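Side-chain contacts in putative secreted cellulose-binding protein (Streptomyces coelicolor, PDB 4OY6), which cleaves cellulose by oxidation, as a copper-dependent lytic polysaccharide monooxygenase of family AA10: residues L102-S107 and T166-S171; E16-D21 and Q36-D41; G58-V63 and T176-S181. All blocks are in the same frame, centred on the assembly; numbering follows the deposited sequence.

Contact 1 of 3, residues L102-S107 and T166-S171. With ZN (zinc ion), chain H; NA (sodium ion), chain L.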
loop_
_atom_site.group_PDB
_atom_site.type_symbol
_atom_site.label_atom_id
_atom_site.label_comp_id
_atom_site.label_asym_id
_atom_site.label_seq_id
_atom_site.Cartn_x
_atom_site.Cartn_y
_atom_site.Cartn_z
ATOM N N LEU A 102 -2.979 10.253 1.692
ATOM C CA LEU A 102 -3.536 9.410 2.707
ATOM C C LEU A 102 -4.731 10.056 3.383
ATOM O O LEU A 102 -4.739 11.261 3.652
ATOM C CB LEU A 102 -2.541 9.100 3.800
ATOM C CG LEU A 102 -1.355 8.274 3.377
ATOM C CD1 LEU A 102 -0.188 9.183 3.042
ATOM C CD2 LEU A 102 -1.028 7.257 4.470
ATOM N N HIS A 103 -5.735 9.239 3.675
ATOM C CA HIS A 103 -6.870 9.676 4.459
ATOM C C HIS A 103 -6.755 8.994 5.799
ATOM O O HIS A 103 -6.566 7.783 5.856
ATOM C CB HIS A 103 -8.188 9.283 3.782
ATOM C CG HIS A 103 -9.381 9.787 4.511
ATOM N ND1 HIS A 103 -9.753 11.110 4.467
ATOM C CD2 HIS A 103 -10.269 9.175 5.316
ATOM C CE1 HIS A 103 -10.814 11.294 5.228
ATOM N NE2 HIS A 103 -11.153 10.135 5.740
ATOM N N ASP A 104 -6.910 9.786 6.854
ATOM C CA ASP A 104 -6.808 9.347 8.249
ATOM C C ASP A 104 -8.076 9.705 8.996
ATOM O O ASP A 104 -8.369 10.878 9.178
ATOM C CB ASP A 104 -5.583 10.002 8.914
ATOM C CG ASP A 104 -5.387 9.618 10.368
ATOM O OD1 ASP A 104 -6.123 8.741 10.881
ATOM O OD2 ASP A 104 -4.459 10.210 10.969
ATOM N N GLN A 105 -8.805 8.687 9.430
ATOM C CA GLN A 105 -10.059 8.875 10.149
ATOM C C GLN A 105 -9.879 9.539 11.523
ATOM O O GLN A 105 -10.822 10.073 12.075
ATOM C CB GLN A 105 -10.788 7.521 10.323
ATOM C CG GLN A 105 -11.075 6.735 9.033
ATOM C CD GLN A 105 -11.997 7.417 8.028
ATOM O OE1 GLN A 105 -11.951 8.625 7.814
ATOM N NE2 GLN A 105 -12.829 6.617 7.379
ATOM N N ALA A 106 -8.675 9.469 12.068
ATOM C CA ALA A 106 -8.399 9.854 13.452
ATOM C C ALA A 106 -7.495 11.094 13.605
ATOM O O ALA A 106 -7.275 11.547 14.722
ATOM C CB ALA A 106 -7.776 8.680 14.184
ATOM N N SER A 107 -6.970 11.646 12.521
ATOM C CA SER A 107 -6.049 12.788 12.617
ATOM C C SER A 107 -4.914 12.549 13.609
ATOM O O SER A 107 -4.635 13.366 14.502
ATOM C CB SER A 107 -6.789 14.091 12.949
ATOM O OG SER A 107 -7.801 14.348 11.989
ATOM N N THR A 166 4.424 2.893 0.811
ATOM C CA THR A 166 4.358 4.017 1.705
ATOM C C THR A 166 4.261 3.516 3.136
ATOM O O THR A 166 3.408 2.697 3.460
ATOM C CB THR A 166 3.120 4.894 1.396
ATOM O OG1 THR A 166 3.193 5.394 0.064
ATOM C CG2 THR A 166 3.005 6.045 2.360
ATOM N N ILE A 167 5.179 4.002 3.962
ATOM C CA ILE A 167 5.214 3.673 5.384
ATOM C C ILE A 167 4.866 4.931 6.168
ATOM O O ILE A 167 5.563 5.935 6.074
ATOM C CB ILE A 167 6.586 3.108 5.803
ATOM C CG1 ILE A 167 6.950 1.897 4.931
ATOM C CG2 ILE A 167 6.570 2.744 7.275
ATOM C CD1 ILE A 167 8.262 1.238 5.243
ATOM N N TRP A 168 3.769 4.858 6.914
ATOM C CA TRP A 168 3.259 5.955 7.731
ATOM C C TRP A 168 3.529 5.627 9.187
ATOM O O TRP A 168 2.935 4.696 9.725
ATOM C CB TRP A 168 1.766 6.132 7.489
ATOM C CG TRP A 168 1.001 7.007 8.437
ATOM C CD1 TRP A 168 1.465 8.020 9.227
ATOM C CD2 TRP A 168 -0.403 6.924 8.666
ATOM N NE1 TRP A 168 0.421 8.556 9.946
ATOM C CE2 TRP A 168 -0.738 7.904 9.612
ATOM C CE3 TRP A 168 -1.416 6.089 8.162
ATOM C CZ2 TRP A 168 -2.046 8.066 10.077
ATOM C CZ3 TRP A 168 -2.696 6.254 8.607
ATOM C CH2 TRP A 168 -3.003 7.223 9.571
ATOM N N GLN A 169 4.413 6.384 9.821
ATOM C CA GLN A 169 4.647 6.263 11.251
ATOM C C GLN A 169 3.734 7.275 11.941
ATOM O O GLN A 169 3.951 8.482 11.817
ATOM C CB GLN A 169 6.114 6.535 11.599
ATOM C CG GLN A 169 6.414 6.433 13.080
ATOM C CD GLN A 169 6.316 5.029 13.593
ATOM O OE1 GLN A 169 6.552 4.054 12.874
ATOM N NE2 GLN A 169 6.022 4.915 14.890
ATOM N N ALA A 170 2.689 6.789 12.602
ATOM C CA ALA A 170 1.717 7.681 13.221
ATOM C C ALA A 170 2.312 8.315 14.474
ATOM O O ALA A 170 3.227 7.757 15.076
ATOM C CB ALA A 170 0.450 6.925 13.537
ATOM N N SER A 171 1.789 9.476 14.871
ATOM C CA SER A 171 2.348 10.230 15.997
ATOM C C SER A 171 1.763 9.929 17.371
ATOM O O SER A 171 2.347 10.319 18.365
ATOM C CB SER A 171 2.211 11.719 15.716
ATOM O OG SER A 171 3.041 12.098 14.626
HETATM ZN ZN ZN H . -12.800 9.890 6.740
HETATM NA NA NA L . -9.725 12.259 2.807
HETATM O O HOH W 1 -9.581 11.343 0.971
#

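Contact 2 of 3, residues E16-D21 and Q36-D41. With ZN (zinc ion), chain J.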
loop_
_atom_site.group_PDB
_atom_site.type_symbol
_atom_site.label_atom_id
_atom_site.label_comp_id
_atom_site.label_asym_id
_atom_site.label_seq_id
_atom_site.Cartn_x
_atom_site.Cartn_y
_atom_site.Cartn_z
ATOM N N GLU A 16 -12.756 0.319 -3.102
ATOM C CA GLU A 16 -13.341 1.437 -3.843
ATOM C C GLU A 16 -13.977 0.954 -5.140
ATOM O O GLU A 16 -15.047 1.443 -5.519
ATOM C CB GLU A 16 -12.264 2.502 -4.106
ATOM C CG GLU A 16 -12.724 3.748 -4.809
ATOM C CD GLU A 16 -11.593 4.745 -4.985
ATOM O OE1 GLU A 16 -10.404 4.356 -5.176
ATOM O OE2 GLU A 16 -11.918 5.944 -4.971
ATOM N N ARG A 17 -13.312 0.033 -5.825
ATOM C CA ARG A 17 -13.789 -0.395 -7.135
ATOM C C ARG A 17 -14.916 -1.413 -7.062
ATOM O O ARG A 17 -15.771 -1.431 -7.943
ATOM C CB ARG A 17 -12.660 -0.956 -7.993
ATOM C CG ARG A 17 -11.635 0.079 -8.385
ATOM C CD ARG A 17 -10.627 -0.439 -9.441
ATOM N NE ARG A 17 -9.888 -1.682 -9.079
ATOM C CZ ARG A 17 -8.807 -1.695 -8.326
ATOM N NH1 ARG A 17 -8.322 -0.561 -7.813
ATOM N NH2 ARG A 17 -8.224 -2.828 -8.059
ATOM N N TRP A 18 -14.915 -2.261 -6.037
ATOM C CA TRP A 18 -15.807 -3.415 -5.982
ATOM C C TRP A 18 -16.717 -3.508 -4.763
ATOM O O TRP A 18 -17.546 -4.398 -4.693
ATOM C CB TRP A 18 -15.025 -4.720 -6.107
ATOM C CG TRP A 18 -14.224 -4.830 -7.378
ATOM C CD1 TRP A 18 -12.878 -4.667 -7.529
ATOM C CD2 TRP A 18 -14.739 -5.144 -8.677
ATOM N NE1 TRP A 18 -12.519 -4.832 -8.837
ATOM C CE2 TRP A 18 -13.637 -5.139 -9.573
ATOM C CE3 TRP A 18 -16.013 -5.475 -9.168
ATOM C CZ2 TRP A 18 -13.775 -5.405 -10.944
ATOM C CZ3 TRP A 18 -16.152 -5.743 -10.538
ATOM C CH2 TRP A 18 -15.033 -5.710 -11.399
ATOM N N GLY A 19 -16.543 -2.616 -3.786
ATOM C CA GLY A 19 -17.262 -2.724 -2.537
ATOM C C GLY A 19 -18.772 -2.651 -2.664
ATOM O O GLY A 19 -19.489 -3.196 -1.818
ATOM N N ASP A 20 -19.257 -1.960 -3.694
ATOM C CA ASP A 20 -20.690 -1.858 -3.960
ATOM C C ASP A 20 -21.222 -3.040 -4.774
ATOM O O ASP A 20 -22.419 -3.111 -5.021
ATOM C CB ASP A 20 -21.067 -0.521 -4.630
ATOM C CG ASP A 20 -20.431 -0.335 -5.993
ATOM O OD1 ASP A 20 -19.580 -1.159 -6.400
ATOM O OD2 ASP A 20 -20.779 0.663 -6.662
ATOM N N ASP A 21 -20.340 -3.973 -5.140
ATOM C CA ASP A 21 -20.605 -5.029 -6.120
ATOM C C ASP A 21 -19.629 -6.202 -5.894
ATOM O O ASP A 21 -19.052 -6.706 -6.826
ATOM C CB ASP A 21 -20.454 -4.406 -7.540
ATOM C CG ASP A 21 -21.088 -5.239 -8.668
ATOM O OD1 ASP A 21 -21.944 -6.110 -8.405
ATOM O OD2 ASP A 21 -20.722 -4.992 -9.843
ATOM N N GLN A 36 -9.255 -12.679 -5.761
ATOM C CA GLN A 36 -8.652 -13.631 -4.829
ATOM C C GLN A 36 -8.591 -13.043 -3.425
ATOM O O GLN A 36 -8.704 -13.776 -2.453
ATOM C CB GLN A 36 -7.290 -14.130 -5.316
ATOM C CG GLN A 36 -6.185 -13.095 -5.437
ATOM C CD GLN A 36 -5.423 -12.795 -4.143
ATOM O OE1 GLN A 36 -5.103 -13.710 -3.373
ATOM N NE2 GLN A 36 -5.065 -11.543 -3.928
ATOM N N ALA A 37 -8.430 -11.721 -3.308
ATOM C CA ALA A 37 -8.424 -11.067 -1.993
ATOM C C ALA A 37 -9.813 -11.147 -1.346
ATOM O O ALA A 37 -9.951 -11.527 -0.190
ATOM C CB ALA A 37 -7.956 -9.633 -2.125
ATOM N N TRP A 38 -10.862 -10.797 -2.092
ATOM C CA TRP A 38 -12.229 -10.892 -1.579
ATOM C C TRP A 38 -12.589 -12.323 -1.199
ATOM O O TRP A 38 -13.327 -12.534 -0.239
ATOM C CB TRP A 38 -13.232 -10.357 -2.607
ATOM C CG TRP A 38 -13.368 -8.858 -2.738
ATOM C CD1 TRP A 38 -12.880 -8.065 -3.730
ATOM C CD2 TRP A 38 -14.072 -7.993 -1.849
ATOM N NE1 TRP A 38 -13.245 -6.760 -3.515
ATOM C CE2 TRP A 38 -13.985 -6.699 -2.364
ATOM C CE3 TRP A 38 -14.797 -8.196 -0.675
ATOM C CZ2 TRP A 38 -14.601 -5.613 -1.745
ATOM C CZ3 TRP A 38 -15.370 -7.129 -0.065
ATOM C CH2 TRP A 38 -15.275 -5.864 -0.596
ATOM N N GLN A 39 -12.096 -13.299 -1.958
ATOM C CA GLN A 39 -12.341 -14.688 -1.641
ATOM C C GLN A 39 -11.611 -15.160 -0.391
ATOM O O GLN A 39 -12.138 -15.966 0.364
ATOM C CB GLN A 39 -12.022 -15.595 -2.841
ATOM C CG GLN A 39 -12.838 -15.358 -4.100
ATOM C CD GLN A 39 -14.245 -14.900 -3.859
ATOM O OE1 GLN A 39 -15.079 -15.682 -3.464
ATOM N NE2 GLN A 39 -14.529 -13.622 -4.144
ATOM N N ASP A 40 -10.430 -14.631 -0.148
ATOM C CA ASP A 40 -9.644 -15.027 1.009
ATOM C C ASP A 40 -10.197 -14.442 2.307
ATOM O O ASP A 40 -10.390 -15.180 3.281
ATOM C CB ASP A 40 -8.193 -14.579 0.852
ATOM C CG ASP A 40 -7.329 -15.075 1.988
ATOM O OD1 ASP A 40 -6.961 -14.289 2.865
ATOM O OD2 ASP A 40 -7.079 -16.289 2.035
ATOM N N ASP A 41 -10.384 -13.130 2.343
ATOM C CA ASP A 41 -10.960 -12.475 3.526
ATOM C C ASP A 41 -11.548 -11.152 3.072
ATOM O O ASP A 41 -10.811 -10.190 2.850
ATOM C CB ASP A 41 -9.957 -12.259 4.665
ATOM C CG ASP A 41 -10.632 -11.760 5.945
ATOM O OD1 ASP A 41 -11.811 -11.377 5.878
ATOM O OD2 ASP A 41 -10.009 -11.777 7.029
HETATM ZN ZN ZN J . -6.598 -15.658 4.549
HETATM O O HOH W 2 -8.544 -15.910 5.303
HETATM O O HOH W 3 -6.626 -17.507 3.893
HETATM O O HOH W 4 -4.706 -15.451 3.707
HETATM O O HOH W 5 -6.142 -16.426 6.160
HETATM O O HOH W 6 -6.384 -14.104 5.656
#

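Contact 3 of 3, residues G58-V63 and T176-S181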
loop_
_atom_site.group_PDB
_atom_site.type_symbol
_atom_site.label_atom_id
_atom_site.label_comp_id
_atom_site.label_asym_id
_atom_site.label_seq_id
_atom_site.Cartn_x
_atom_site.Cartn_y
_atom_site.Cartn_z
ATOM N N GLY A 58 10.761 1.445 14.666
ATOM C CA GLY A 58 11.486 1.899 13.490
ATOM C C GLY A 58 12.246 0.825 12.732
ATOM O O GLY A 58 12.910 1.121 11.729
ATOM N N ASP A 59 12.173 -0.418 13.188
ATOM C CA ASP A 59 12.982 -1.479 12.595
ATOM C C ASP A 59 12.112 -2.335 11.686
ATOM O O ASP A 59 11.750 -3.462 12.015
ATOM C CB ASP A 59 13.682 -2.327 13.659
ATOM C CG ASP A 59 14.746 -3.236 13.060
ATOM O OD1 ASP A 59 14.917 -3.268 11.810
ATOM O OD2 ASP A 59 15.417 -3.922 13.839
ATOM N N PHE A 60 11.777 -1.786 10.528
ATOM C CA PHE A 60 10.751 -2.396 9.710
ATOM C C PHE A 60 11.185 -3.695 9.048
ATOM O O PHE A 60 10.392 -4.624 8.939
ATOM C CB PHE A 60 10.176 -1.390 8.711
ATOM C CG PHE A 60 9.697 -0.121 9.358
ATOM C CD1 PHE A 60 8.815 -0.169 10.428
ATOM C CD2 PHE A 60 10.165 1.117 8.952
ATOM C CE1 PHE A 60 8.408 0.996 11.057
ATOM C CE2 PHE A 60 9.753 2.283 9.584
ATOM C CZ PHE A 60 8.882 2.224 10.639
ATOM N N GLU A 61 12.443 -3.794 8.644
ATOM C CA GLU A 61 12.934 -5.044 8.074
ATOM C C GLU A 61 12.908 -6.200 9.073
ATOM O O GLU A 61 12.794 -7.363 8.676
ATOM C CB GLU A 61 14.335 -4.868 7.484
ATOM C CG GLU A 61 14.318 -3.936 6.285
ATOM C CD GLU A 61 15.621 -3.882 5.528
ATOM O OE1 GLU A 61 15.717 -3.041 4.611
ATOM O OE2 GLU A 61 16.530 -4.673 5.844
ATOM N N ALA A 62 13.009 -5.895 10.360
ATOM C CA ALA A 62 12.967 -6.945 11.372
ATOM C C ALA A 62 11.575 -7.555 11.564
ATOM O O ALA A 62 11.453 -8.693 12.030
ATOM C CB ALA A 62 13.452 -6.402 12.701
ATOM N N VAL A 63 10.534 -6.798 11.229
ATOM C CA VAL A 63 9.155 -7.242 11.463
ATOM C C VAL A 63 8.332 -7.473 10.189
ATOM O O VAL A 63 7.212 -7.977 10.265
ATOM C CB VAL A 63 8.409 -6.302 12.454
ATOM C CG1 VAL A 63 9.083 -6.318 13.819
ATOM C CG2 VAL A 63 8.328 -4.889 11.913
ATOM N N THR A 176 2.459 1.866 12.931
ATOM C CA THR A 176 2.982 2.067 11.587
ATOM C C THR A 176 2.064 1.358 10.593
ATOM O O THR A 176 1.662 0.216 10.812
ATOM C CB THR A 176 4.385 1.456 11.451
ATOM O OG1 THR A 176 5.176 1.758 12.609
ATOM C CG2 THR A 176 5.077 1.952 10.178
ATOM N N TYR A 177 1.754 2.044 9.490
ATOM C CA TYR A 177 0.927 1.524 8.407
ATOM C C TYR A 177 1.803 1.271 7.191
ATOM O O TYR A 177 2.673 2.076 6.894
ATOM C CB TYR A 177 -0.206 2.498 8.074
ATOM C CG TYR A 177 -1.109 2.813 9.238
ATOM C CD1 TYR A 177 -0.676 3.601 10.302
ATOM C CD2 TYR A 177 -2.403 2.330 9.286
ATOM C CE1 TYR A 177 -1.517 3.883 11.368
ATOM C CE2 TYR A 177 -3.252 2.598 10.369
ATOM C CZ TYR A 177 -2.782 3.368 11.416
ATOM O OH TYR A 177 -3.609 3.619 12.490
ATOM N N PHE A 178 1.536 0.166 6.496
ATOM C CA PHE A 178 2.386 -0.313 5.396
ATOM C C PHE A 178 1.518 -0.473 4.155
ATOM O O PHE A 178 0.725 -1.408 4.072
ATOM C CB PHE A 178 3.038 -1.660 5.750
ATOM C CG PHE A 178 3.904 -1.591 6.987
ATOM C CD1 PHE A 178 3.380 -1.820 8.245
ATOM C CD2 PHE A 178 5.253 -1.311 6.885
ATOM C CE1 PHE A 178 4.192 -1.741 9.365
ATOM C CE2 PHE A 178 6.064 -1.226 7.999
ATOM C CZ PHE A 178 5.532 -1.448 9.239
ATOM N N LEU A 179 1.646 0.470 3.231
ATOM C CA LEU A 179 0.673 0.589 2.132
ATOM C C LEU A 179 1.336 0.393 0.759
ATOM O O LEU A 179 2.114 1.243 0.291
ATOM C CB LEU A 179 0.004 1.956 2.148
ATOM C CG LEU A 179 -0.839 2.391 3.331
ATOM C CD1 LEU A 179 -1.630 1.311 4.056
ATOM C CD2 LEU A 179 -0.074 3.224 4.304
ATOM N N CYS A 180 1.006 -0.718 0.107
ATOM C CA CYS A 180 1.392 -0.968 -1.286
ATOM C C CYS A 180 0.368 -0.364 -2.228
ATOM O O CYS A 180 -0.818 -0.684 -2.097
ATOM C CB CYS A 180 1.452 -2.457 -1.600
ATOM S SG CYS A 180 2.877 -3.257 -0.873
ATOM N N SER A 181 0.828 0.425 -3.204
ATOM C CA SER A 181 -0.027 0.937 -4.285
ATOM C C SER A 181 0.576 0.570 -5.620
ATOM O O SER A 181 1.716 0.957 -5.910
ATOM C CB SER A 181 -0.129 2.453 -4.222
ATOM O OG SER A 181 -0.699 2.903 -3.002
#

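Contact 1 of 3, residues L102-S107 and T166-S171
Trp168 reaches across the immunoglobulin-like beta-sandwich of this AA10 enzyme to meet Leu102 and Asp104. Strand 161-170 carries the tryptophan in one sheet, and strand 97-104 carries its two partners in the other. The apolar part is small. Leu102 uses one methyl branch, with CD2 3.9 Å from Trp168 CE3 on the six-membered ring. Phe113 and the stacked ring of Tyr177 add to the packing round the indole.

The carboxylate of Asp104 meets the rim of the same ring. Asp104 CG is anti to the backbone N (chi1 180°), which turns the carboxylate toward the tryptophan. Its OD2 sits at the ring edge, near the plane, 3.3 Å from Trp168 CZ2. The carboxylate and ring planes are 68° apart. Both oxygens have firmer partners. OD2 bonds to Tyr149 OH and His108 N, and OD1 to His1 N. This buried aspartate is therefore a second-shell residue of the copper site, tied to the backbone N of both copper-binding histidines. Trp168 NE1 is held by Gly109 O.

Metals bind at His103, which points away from strand 161-170, and at Gln105 just after strand 97-104. His103 NE2 and Gln105 OE1 each lie 1.9 Å from a zinc ion, and His103 ND1 binds a sodium ion shared with Asn148. Just beyond the strand, Ala106 N closes an Asx turn on Asp104 OD1 at 2.9 Å, coming from above the carboxylate plane.

Contact 2 of 3, residues E16-D21 and Q36-D41
Trp38 points its indole at Trp18 and Gly19 of the segment 16-21. The tight part is this ring against Trp18 CB and the backbone of Gly19. Trp38 NE1 lies 3.7 Å from Trp18 CB. Trp38 CZ2 lies 4.0 Å from Gly19 CA, so here the ring meets bare backbone. Trp46 meets Trp38 edge-to-face, and Phe22, Met27 and Met45 pack round it too.

Trp18 touches with its CB, while its own ring leads away. CG is anti to the carbonyl carbon (chi1 -59°). The indole packs on Met27 and Glu30 of helix 27-30, and NE1 bonds to Asp31 OD2 just after that helix. A type I turn from Trp18 to Asp21 follows, closed by Asp21 N to Trp18 O at 2.9 Å. Both helices belong to the helical insertion after the first strand, the L2 region of these enzymes. The disulfide Cys14-Cys34 also links them.

Elsewhere on helix 32-40 the surface is loose and wet. Asp40 is exposed and takes no part in the tryptophan packing. Its OD1 binds a zinc ion at 2.2 Å, and five waters also coordinate the metal. One of them donates a hydrogen bond to Asp40 O, 2.8 Å away.

Contact 3 of 3, residues G58-V63 and T176-S181
Phe60 and Phe178 form an offset edge-to-face pair. The edge of Phe178 is turned toward the face of Phe60, with the ring centroids 5.6 Å apart and the planes at 80°. The closest atoms are Phe60 CD1 and Phe178 CZ, at 3.7 Å. Phe60 CD1 lies near the plane of the Phe178 ring. The Phe60 CG is anti to its carbonyl carbon (chi1 -53°), which directs the ring from residues 60-63 toward the strand. On one face of this ring lies Gly58 O, 3.9 Å above the plane and offset toward the rim.

A methyl-to-ring contact comes next. Thr176 meets Phe60 from the opposite direction, its CG2 3.6 Å from Phe60 CE1. In the beta-sandwich, Thr176 and Phe178 belong to strand 175-184 and sit on the sheet face turned away from strand 2-6. Through Phe60, the turn at 60-63 packs on part of that face. Phe60 also touches Tyr112 and Leu114 of strand 110-118.

Polar bonds lie near the rings. Thr176 OG1 is hydrogen-bonded to Gln169 OE1 on the adjacent strand. Val63 N bonds to Phe60 O at 3.2 Å within the short helical turn. Well away from the phenylalanine pair, farther along strand 175-184, Cys180 forms a disulfide with Cys70.

Overall arrangement
After strand 2-6 the chain enters its helical insertion. Contact 2 closes first, joining helix 10-18 to helix 32-40, with 14 mostly helical residues between the two segments. The chain then passes strand 52-54 and opens contact 3 at 58-63, a wide loop that closes only at 176-181. Contact 1 is nested inside it, running from 102-107 to 166-171, and ties the three-stranded sheet to the mixed sheet. Contact 3 lays a helical turn on that mixed sheet. Contacts 1 and 3 touch through the neighbouring strands 161-170 and 175-184, and their centres are about 13 Å apart. Contact 2 stands apart, its centre about 23 Å from either of the other centres.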